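Local coordinates for aminopeptidase-like protein (Chaetomium thermophilum, PDB 5JM6) that is an M18-family zinc aminopeptidase that probably removes N-terminal residues from peptides and assembles as a dodecamer, the mature form of a cargo of the Cvt pathway, at the interface of chains A and B. Sequence-based numbering; all coordinates share one arbitrary frame. Chains: chain A/B, Aminopeptidase-like protein.

Contact 1: the interface of chains A and B. Residues chain A 288, 291, 301, 488-489; chain B 173, 200, 203.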
loop_
_atom_site.group_PDB
_atom_site.type_symbol
_atom_site.label_atom_id
_atom_site.label_comp_id
_atom_site.label_asym_id
_atom_site.label_seq_id
_atom_site.Cartn_x
_atom_site.Cartn_y
_atom_site.Cartn_z
ATOM N N GLN A 288 -9.327 27.167 35.947
ATOM C CA GLN A 288 -10.123 28.264 35.422
ATOM C C GLN A 288 -11.551 28.185 35.945
ATOM O O GLN A 288 -12.198 27.142 35.838
ATOM C CB GLN A 288 -10.106 28.256 33.896
ATOM C CG GLN A 288 -10.567 29.560 33.284
ATOM C CD GLN A 288 -10.380 29.590 31.786
ATOM O OE1 GLN A 288 -10.051 28.576 31.170
ATOM N NE2 GLN A 288 -10.584 30.756 31.188
ATOM N N THR A 291 -17.811 30.212 34.174
ATOM C CA THR A 291 -18.211 31.562 33.813
ATOM C C THR A 291 -19.398 31.556 32.869
ATOM O O THR A 291 -19.757 30.524 32.306
ATOM C CB THR A 291 -17.061 32.335 33.144
ATOM O OG1 THR A 291 -17.482 33.677 32.873
ATOM C CG2 THR A 291 -16.661 31.662 31.841
ATOM N N PHE A 301 -19.427 28.492 30.445
ATOM C CA PHE A 301 -18.178 27.793 30.159
ATOM C C PHE A 301 -17.623 27.193 31.441
ATOM O O PHE A 301 -17.248 27.920 32.361
ATOM C CB PHE A 301 -17.140 28.732 29.539
ATOM C CG PHE A 301 -17.615 29.450 28.309
ATOM C CD1 PHE A 301 -18.542 28.872 27.458
ATOM C CD2 PHE A 301 -17.125 30.709 28.003
ATOM C CE1 PHE A 301 -18.975 29.542 26.329
ATOM C CE2 PHE A 301 -17.553 31.381 26.875
ATOM C CZ PHE A 301 -18.479 30.796 26.038
ATOM N N ARG A 488 -12.916 21.495 29.328
ATOM C CA ARG A 488 -13.840 22.614 29.482
ATOM C C ARG A 488 -14.964 22.565 28.440
ATOM O O ARG A 488 -14.719 22.744 27.247
ATOM C CB ARG A 488 -13.065 23.929 29.385
ATOM C CG ARG A 488 -13.839 25.158 29.811
ATOM C CD ARG A 488 -12.910 26.354 29.947
ATOM N NE ARG A 488 -13.620 27.557 30.371
ATOM C CZ ARG A 488 -13.706 27.975 31.630
ATOM N NH1 ARG A 488 -13.121 27.288 32.603
ATOM N NH2 ARG A 488 -14.376 29.082 31.917
ATOM N N ALA A 489 -16.196 22.370 28.905
ATOM C CA ALA A 489 -17.365 22.238 28.034
ATOM C C ALA A 489 -18.253 23.479 28.092
ATOM O O ALA A 489 -17.885 24.485 28.697
ATOM C CB ALA A 489 -18.163 20.996 28.403
ATOM N N ASP B 173 -11.826 30.332 26.253
ATOM C CA ASP B 173 -12.745 31.442 26.435
ATOM C C ASP B 173 -12.156 32.627 25.690
ATOM O O ASP B 173 -11.181 33.231 26.132
ATOM C CB ASP B 173 -12.926 31.786 27.921
ATOM C CG ASP B 173 -13.626 30.688 28.711
ATOM O OD1 ASP B 173 -13.867 29.594 28.159
ATOM O OD2 ASP B 173 -13.923 30.923 29.902
ATOM N N PRO B 200 -15.731 36.819 28.015
ATOM C CA PRO B 200 -15.596 36.001 26.801
ATOM C C PRO B 200 -16.844 36.057 25.924
ATOM O O PRO B 200 -17.929 35.722 26.399
ATOM C CB PRO B 200 -15.396 34.581 27.351
ATOM C CG PRO B 200 -15.109 34.746 28.816
ATOM C CD PRO B 200 -15.797 35.996 29.232
ATOM N N ARG B 203 -16.286 31.264 21.288
ATOM C CA ARG B 203 -15.759 29.957 21.627
ATOM C C ARG B 203 -15.762 29.009 20.430
ATOM O O ARG B 203 -16.732 28.973 19.674
ATOM C CB ARG B 203 -16.586 29.392 22.773
ATOM C CG ARG B 203 -16.438 27.924 23.015
ATOM C CD ARG B 203 -16.965 27.606 24.389
ATOM N NE ARG B 203 -15.894 27.390 25.349
ATOM C CZ ARG B 203 -15.555 26.192 25.805
ATOM N NH1 ARG B 203 -16.213 25.119 25.388
ATOM N NH2 ARG B 203 -14.565 26.066 26.677
#

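Contact 2: the interface of chains A and B. Residues chain A 171, 203, 205; chain B 301, 482-483, 488-490.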
loop_
_atom_site.group_PDB
_atom_site.type_symbol
_atom_site.label_atom_id
_atom_site.label_comp_id
_atom_site.label_asym_id
_atom_site.label_seq_id
_atom_site.Cartn_x
_atom_site.Cartn_y
_atom_site.Cartn_z
ATOM N N ASP A 171 -1.686 22.572 27.776
ATOM C CA ASP A 171 -1.585 24.008 28.049
ATOM C C ASP A 171 -2.786 24.556 28.820
ATOM O O ASP A 171 -3.313 25.619 28.493
ATOM C CB ASP A 171 -1.413 24.797 26.744
ATOM C CG ASP A 171 -0.146 24.424 25.991
ATOM O OD1 ASP A 171 -0.139 24.550 24.748
ATOM O OD2 ASP A 171 0.842 24.012 26.634
ATOM N N ARG A 203 1.007 21.771 34.883
ATOM C CA ARG A 203 0.769 22.082 33.491
ATOM C C ARG A 203 1.328 21.001 32.571
ATOM O O ARG A 203 2.410 20.470 32.821
ATOM C CB ARG A 203 1.380 23.445 33.192
ATOM C CG ARG A 203 1.545 23.780 31.749
ATOM C CD ARG A 203 1.696 25.269 31.621
ATOM N NE ARG A 203 0.466 25.912 31.191
ATOM C CZ ARG A 203 0.289 26.387 29.966
ATOM N NH1 ARG A 203 1.270 26.288 29.081
ATOM N NH2 ARG A 203 -0.854 26.962 29.627
ATOM N N PRO A 205 2.716 20.921 29.034
ATOM C CA PRO A 205 3.118 21.818 27.946
ATOM C C PRO A 205 3.187 21.162 26.576
ATOM O O PRO A 205 3.773 20.089 26.433
ATOM C CB PRO A 205 4.504 22.279 28.384
ATOM C CG PRO A 205 5.048 21.122 29.140
ATOM C CD PRO A 205 3.874 20.449 29.814
ATOM N N PHE B 301 2.140 31.638 33.214
ATOM C CA PHE B 301 1.242 31.115 32.194
ATOM C C PHE B 301 0.552 32.287 31.512
ATOM O O PHE B 301 -0.176 33.041 32.158
ATOM C CB PHE B 301 0.201 30.167 32.799
ATOM C CG PHE B 301 0.789 29.049 33.619
ATOM C CD1 PHE B 301 1.990 28.459 33.264
ATOM C CD2 PHE B 301 0.132 28.590 34.750
ATOM C CE1 PHE B 301 2.524 27.433 34.025
ATOM C CE2 PHE B 301 0.662 27.565 35.512
ATOM C CZ PHE B 301 1.857 26.984 35.148
ATOM N N LEU B 482 8.482 27.651 26.590
ATOM C CA LEU B 482 7.909 26.381 26.165
ATOM C C LEU B 482 6.608 26.603 25.411
ATOM O O LEU B 482 5.909 27.589 25.645
ATOM C CB LEU B 482 7.657 25.463 27.360
ATOM C CG LEU B 482 8.857 24.676 27.878
ATOM C CD1 LEU B 482 8.400 23.605 28.851
ATOM C CD2 LEU B 482 9.621 24.062 26.718
ATOM N N SER B 483 6.305 25.690 24.491
ATOM C CA SER B 483 5.053 25.699 23.732
ATOM C C SER B 483 4.818 27.024 23.019
ATOM O O SER B 483 3.755 27.632 23.138
ATOM C CB SER B 483 3.862 25.366 24.639
ATOM O OG SER B 483 3.841 26.136 25.826
ATOM N N ARG B 488 -1.792 29.531 24.760
ATOM C CA ARG B 488 -1.278 29.836 26.090
ATOM C C ARG B 488 0.070 29.154 26.341
ATOM O O ARG B 488 0.138 27.929 26.444
ATOM C CB ARG B 488 -2.301 29.410 27.136
ATOM C CG ARG B 488 -2.017 29.885 28.536
ATOM C CD ARG B 488 -3.232 29.645 29.407
ATOM N NE ARG B 488 -3.051 30.148 30.763
ATOM C CZ ARG B 488 -3.393 31.369 31.157
ATOM N NH1 ARG B 488 -3.931 32.220 30.293
ATOM N NH2 ARG B 488 -3.196 31.742 32.413
ATOM N N ALA B 489 1.123 29.950 26.496
ATOM C CA ALA B 489 2.487 29.431 26.604
ATOM C C ALA B 489 3.032 29.509 28.029
ATOM O O ALA B 489 2.297 29.797 28.974
ATOM C CB ALA B 489 3.408 30.164 25.644
ATOM N N MET B 490 4.320 29.215 28.175
ATOM C CA MET B 490 4.950 29.158 29.487
ATOM C C MET B 490 6.356 29.760 29.484
ATOM O O MET B 490 7.099 29.621 28.512
ATOM C CB MET B 490 5.008 27.707 29.962
ATOM C CG MET B 490 5.269 27.517 31.447
ATOM S SD MET B 490 5.608 25.790 31.839
ATOM C CE MET B 490 4.896 24.995 30.407
#

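Contact 3: the interface of chains A and B. Residues chain A 153, 228-231; chain B 294, 298-299, 398.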
loop_
_atom_site.group_PDB
_atom_site.type_symbol
_atom_site.label_atom_id
_atom_site.label_comp_id
_atom_site.label_asym_id
_atom_site.label_seq_id
_atom_site.Cartn_x
_atom_site.Cartn_y
_atom_site.Cartn_z
ATOM N N TYR A 153 13.310 20.608 35.224
ATOM C CA TYR A 153 11.896 20.627 35.585
ATOM C C TYR A 153 11.563 19.584 36.633
ATOM O O TYR A 153 12.075 18.468 36.594
ATOM C CB TYR A 153 11.013 20.390 34.360
ATOM C CG TYR A 153 11.174 21.416 33.274
ATOM C CD1 TYR A 153 12.200 21.311 32.349
ATOM C CD2 TYR A 153 10.297 22.486 33.166
ATOM C CE1 TYR A 153 12.356 22.243 31.353
ATOM C CE2 TYR A 153 10.444 23.426 32.168
ATOM C CZ TYR A 153 11.476 23.298 31.264
ATOM O OH TYR A 153 11.633 24.228 30.265
ATOM N N VAL A 228 4.088 19.324 34.586
ATOM C CA VAL A 228 5.252 20.045 35.076
ATOM C C VAL A 228 4.826 20.910 36.264
ATOM O O VAL A 228 3.921 21.735 36.143
ATOM C CB VAL A 228 5.875 20.897 33.953
ATOM C CG1 VAL A 228 6.633 22.057 34.521
ATOM C CG2 VAL A 228 6.779 20.040 33.076
ATOM N N ILE A 229 5.396 20.635 37.435
ATOM C CA ILE A 229 5.013 21.345 38.658
ATOM C C ILE A 229 5.985 22.396 39.220
ATOM O O ILE A 229 5.660 23.065 40.203
ATOM C CB ILE A 229 4.714 20.328 39.767
ATOM C CG1 ILE A 229 5.987 19.593 40.182
ATOM C CG2 ILE A 229 3.659 19.342 39.291
ATOM C CD1 ILE A 229 5.748 18.482 41.180
ATOM N N GLY A 230 7.162 22.548 38.623
ATOM C CA GLY A 230 8.143 23.475 39.163
ATOM C C GLY A 230 9.502 23.373 38.504
ATOM O O GLY A 230 9.718 22.537 37.629
ATOM N N ILE A 231 10.423 24.231 38.931
ATOM C CA ILE A 231 11.766 24.275 38.364
ATOM C C ILE A 231 12.809 23.930 39.418
ATOM O O ILE A 231 12.696 24.354 40.569
ATOM C CB ILE A 231 12.076 25.668 37.771
ATOM C CG1 ILE A 231 11.171 25.950 36.572
ATOM C CG2 ILE A 231 13.542 25.781 37.368
ATOM C CD1 ILE A 231 10.806 27.408 36.415
ATOM N N GLY B 294 2.848 26.885 39.240
ATOM C CA GLY B 294 3.869 25.972 39.722
ATOM C C GLY B 294 3.836 25.943 41.236
ATOM O O GLY B 294 3.274 26.845 41.857
ATOM N N GLU B 298 7.087 29.498 40.080
ATOM C CA GLU B 298 8.248 29.749 39.240
ATOM C C GLU B 298 7.844 29.996 37.791
ATOM O O GLU B 298 8.649 30.468 36.991
ATOM C CB GLU B 298 9.218 28.571 39.302
ATOM C CG GLU B 298 9.509 28.049 40.693
ATOM C CD GLU B 298 8.893 26.686 40.938
ATOM O OE1 GLU B 298 7.678 26.525 40.691
ATOM O OE2 GLU B 298 9.630 25.770 41.360
ATOM N N PHE B 299 6.599 29.674 37.459
ATOM C CA PHE B 299 6.128 29.744 36.081
ATOM C C PHE B 299 5.241 30.951 35.838
ATOM O O PHE B 299 4.565 31.430 36.744
ATOM C CB PHE B 299 5.349 28.483 35.700
ATOM C CG PHE B 299 6.165 27.231 35.733
ATOM C CD1 PHE B 299 7.311 27.113 34.967
ATOM C CD2 PHE B 299 5.777 26.163 36.523
ATOM C CE1 PHE B 299 8.056 25.955 34.994
ATOM C CE2 PHE B 299 6.520 25.006 36.553
ATOM C CZ PHE B 299 7.667 24.907 35.796
ATOM N N PRO B 398 10.850 18.971 28.691
ATOM C CA PRO B 398 11.127 17.770 29.486
ATOM C C PRO B 398 10.486 16.502 28.921
ATOM O O PRO B 398 10.922 15.407 29.277
ATOM C CB PRO B 398 10.560 18.119 30.869
ATOM C CG PRO B 398 9.627 19.262 30.662
ATOM C CD PRO B 398 9.840 19.849 29.305
#

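Contact 4: the interface of chains A and B. Residues chain A 395-396, 398, 412, 482, 490; chain B 153, 205, 228.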
loop_
_atom_site.group_PDB
_atom_site.type_symbol
_atom_site.label_atom_id
_atom_site.label_comp_id
_atom_site.label_asym_id
_atom_site.label_seq_id
_atom_site.Cartn_x
_atom_site.Cartn_y
_atom_site.Cartn_z
ATOM N N ALA A 395 -25.850 18.479 22.618
ATOM C CA ALA A 395 -26.552 19.562 21.949
ATOM C C ALA A 395 -26.189 19.552 20.471
ATOM O O ALA A 395 -25.181 18.961 20.082
ATOM C CB ALA A 395 -26.205 20.903 22.578
ATOM N N ALA A 396 -27.019 20.186 19.650
ATOM C CA ALA A 396 -26.716 20.318 18.231
ATOM C C ALA A 396 -25.362 20.995 18.064
ATOM O O ALA A 396 -25.130 22.064 18.621
ATOM C CB ALA A 396 -27.803 21.111 17.522
ATOM N N PRO A 398 -22.989 23.029 15.754
ATOM C CA PRO A 398 -23.180 23.807 14.528
ATOM C C PRO A 398 -22.125 23.517 13.469
ATOM O O PRO A 398 -22.360 23.796 12.297
ATOM C CB PRO A 398 -23.082 25.264 15.008
ATOM C CG PRO A 398 -22.740 25.210 16.482
ATOM C CD PRO A 398 -22.325 23.816 16.805
ATOM N N LEU A 412 -29.767 24.702 23.048
ATOM C CA LEU A 412 -29.413 25.241 24.352
ATOM C C LEU A 412 -30.492 26.211 24.811
ATOM O O LEU A 412 -31.141 26.857 23.987
ATOM C CB LEU A 412 -28.055 25.939 24.318
ATOM C CG LEU A 412 -26.827 25.080 24.027
ATOM C CD1 LEU A 412 -25.569 25.922 24.157
ATOM C CD2 LEU A 412 -26.779 23.880 24.960
ATOM N N LEU A 482 -22.480 20.839 24.755
ATOM C CA LEU A 482 -21.467 20.740 23.715
ATOM C C LEU A 482 -20.120 20.358 24.317
ATOM O O LEU A 482 -19.851 20.645 25.484
ATOM C CB LEU A 482 -21.342 22.056 22.947
ATOM C CG LEU A 482 -22.383 22.262 21.851
ATOM C CD1 LEU A 482 -22.024 23.448 20.968
ATOM C CD2 LEU A 482 -22.520 20.994 21.024
ATOM N N MET A 490 -19.411 23.411 27.440
ATOM C CA MET A 490 -20.368 24.514 27.466
ATOM C C MET A 490 -21.820 24.043 27.385
ATOM O O MET A 490 -22.133 23.078 26.688
ATOM C CB MET A 490 -20.083 25.487 26.319
ATOM C CG MET A 490 -20.113 24.842 24.941
ATOM S SD MET A 490 -19.846 25.995 23.581
ATOM C CE MET A 490 -21.419 26.845 23.527
ATOM N N TYR B 153 -27.409 28.518 16.725
ATOM C CA TYR B 153 -26.194 29.210 17.137
ATOM C C TYR B 153 -25.875 30.394 16.240
ATOM O O TYR B 153 -25.986 30.308 15.017
ATOM C CB TYR B 153 -25.003 28.252 17.142
ATOM C CG TYR B 153 -25.153 27.092 18.089
ATOM C CD1 TYR B 153 -25.841 25.951 17.711
ATOM C CD2 TYR B 153 -24.600 27.135 19.361
ATOM C CE1 TYR B 153 -25.980 24.890 18.570
ATOM C CE2 TYR B 153 -24.731 26.074 20.229
ATOM C CZ TYR B 153 -25.422 24.953 19.828
ATOM O OH TYR B 153 -25.556 23.891 20.691
ATOM N N PRO B 205 -16.073 25.295 19.858
ATOM C CA PRO B 205 -16.351 24.071 20.616
ATOM C C PRO B 205 -15.875 22.790 19.938
ATOM O O PRO B 205 -16.074 22.616 18.735
ATOM C CB PRO B 205 -17.874 24.090 20.742
ATOM C CG PRO B 205 -18.329 24.774 19.499
ATOM C CD PRO B 205 -17.265 25.791 19.150
ATOM N N VAL B 228 -18.375 30.381 18.058
ATOM C CA VAL B 228 -19.765 30.514 18.468
ATOM C C VAL B 228 -19.899 31.710 19.413
ATOM O O VAL B 228 -19.184 31.799 20.410
ATOM C CB VAL B 228 -20.258 29.220 19.141
ATOM C CG1 VAL B 228 -21.417 29.500 20.043
ATOM C CG2 VAL B 228 -20.636 28.189 18.089
#

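Contact 1: the interface of chains A and B
The carboxylate of B:Asp173 is gripped side-on by the guanidinium of A:Arg488, one nitrogen to each oxygen. NE of A:Arg488 donates to OD1 of B:Asp173 at 3.0 Å, and NH2 of A:Arg488 to OD2 of B:Asp173 at 2.8 Å, both on the syn side of the carboxylate. The pairing is a twisted salt bridge, since the two planes stand 59° apart and the acceptors lie out of the guanidinium plane. A:Arg488 reaches B:Asp173 with its chain extended from CG to NE, and the amide carbon CD of A:Gln288 sits over the centre of its guanidinium face. The methyl CG2 of A:Thr291 lies 3.4 Å from OD2 of B:Asp173.

Next to this pair, B:Arg203 and A:Phe301 run antiparallel, side chain along side chain. CD of B:Arg203 packs 3.4 Å from CE1 of A:Phe301, with NE over the ring face near its rim and the two planes 23° apart. B:Pro200 closes the ring edge through CB. Beyond the ring, the guanidinium of B:Arg203 turns its edge to the backbone O of A:Arg488, making weak hydrogen bonds through NH1 and NH2. This mixed ionic and aromatic patch helps hold two subunits together along a two-fold interface of the dodecamer.

Contact 2: the interface of chains A and B
A:Arg203 extends from its loop across to B:Phe301, B:Arg488 and B:Met490, in an interface between two M18-family metalloaminopeptidase subunits. CG stands anti to the backbone N (chi1 165°), and a bend at chi3 (-101°) turns the guanidinium along the B:Phe301 ring. CD of A:Arg203 lies 3.3 Å from CE1 of B:Phe301, while NE rests over that face, toward the rim, with the planes 21° apart. At the far end, NH1 and NH2 of A:Arg203 both point to the backbone O of B:Arg488 in weak hydrogen bonds, 3.3 Å long from NH1. That oxygen lies in the guanidinium plane at its edge. Within chain A, OD2 of A:Asp171 forms a salt bridge to NH1 of A:Arg203 at 3.4 Å, and CA of A:Asp171 lies over one face of the guanidinium, toward the rim. The side chain of B:Arg488 crosses that of A:Arg203, with NH2 of A:Arg203 beside its CG. An alanine in place of A:Arg203 is likely to leave the B:Arg488 carbonyl without these donors, strip the cover from the B:Phe301 face and deprive A:Asp171 of its cationic mate.

The methyl end of B:Met490 fills the neighbouring position, bent round at chi3 so that CE reaches both CD of A:Arg203 and CB of A:Pro205, the latter at 3.4 Å. CD1 of B:Leu482 flanks the same proline, the two side chains lying side by side.

Contact 3: the interface of chains A and B
Strand 228-231 of chain A meets the loop residue B:Glu298 and the start of strand 299-302 of chain B, while A:Tyr153, at the start of strand 153-155, meets the loop carrying B:Pro398. B:Phe299, the most deeply covered residue here, pushes its ring against the A:Val228 to A:Ile231 segment. CZ of B:Phe299 packs against CG1 of A:Val228, its CE2 lies against the backbone of A:Gly230, and its CE1 packs 3.4 Å from CD1 of A:Ile231. The absence of a side chain at A:Gly230 probably lets the ring rim come right up to the main chain. A:Val228 crosses the ring at about a right angle and turns its other methyl, CG2, toward B:Pro398.

B:Glu298 lies alongside A:Ile231, its CB against CD1 of that residue. With CG anti to the carbonyl carbon and a bend at chi2 (110°), its carboxylate turns back to the strand, where OE2 of B:Glu298 accepts a hydrogen bond from the backbone N of A:Ile231 at 3.0 Å. The bond is nearly straight, 167° at the hydrogen, but the N-H arrives from well above the carboxylate plane. On the opposite flank, CG of B:Pro398 sits over the A:Tyr153 face, 3.9 Å from the ring centroid, in a CH-pi contact. In the fold, these two chain A strands reach across to chain B, where the B:Glu298 loop leads into strand 299-302 and the B:Pro398 loop lies apart from it.

Contact 4: the interface of chains A and B
The B:Tyr153 ring is the apolar centre, set between A:Pro398, A:Leu482 and A:Leu412. CG of A:Pro398 stands over one face, 3.6 Å from the B:Tyr153 ring centroid, in a CH-pi contact displaced toward the CG and CD1 rim. A:Leu482 points back toward the tyrosine and brings CD1, 3.8 Å from CE2 of B:Tyr153, to the same side of the ring as A:Pro398, near the hydroxyl end. A:Leu412 comes from the other side, its CD1 4.0 Å from CE2 of B:Tyr153 as its side chain crosses at about a right angle. B:Tyr153 keeps CG anti to its carbonyl carbon (chi1 -61°), which directs the ring toward chain A.

Further out, CG2 of B:Val228 flanks A:Pro398, and the sulfur SD of A:Met490 lies 3.9 Å from CB of B:Pro205, the two side chains meeting at a slant. The polar contact is at the phenol end, where the hydroxyl lies among apolar groups: OH of B:Tyr153 donates a hydrogen bond to the backbone O of A:Ala396 at 2.8 Å. The donor lies in the carbonyl plane, with a C=O...donor angle of 151°, and the methyl of A:Ala395 borders the hydroxyl. A phenylalanine at B:Tyr153 would probably leave the A:Ala396 carbonyl without this donor and the ring less firmly set against the leucines. In the fold, the start of chain B strand 153-155 sets its tyrosine against chain A loops, beside strand 489-492.

All four contacts belong to one two-fold interface. Contacts 1 and 2 lie about 18 Å apart between C-alpha centres and reuse Arg203, Phe301, Arg488 and Ala489 with the chains exchanged. Contacts 3 and 4, about 35 Å apart, likewise share Tyr153, Val228 and Pro398, and contacts 2 and 4 share Pro205, Leu482 and Met490. Contact 4 is about 12 Å from contact 1, and contact 3 about 11 Å from contact 2, so each half has an inner arginine patch and an outer tyrosine and proline patch. Chain A strand 489-492 serves contacts 1 and 4; chain B strand 299-302 serves contacts 2 and 3.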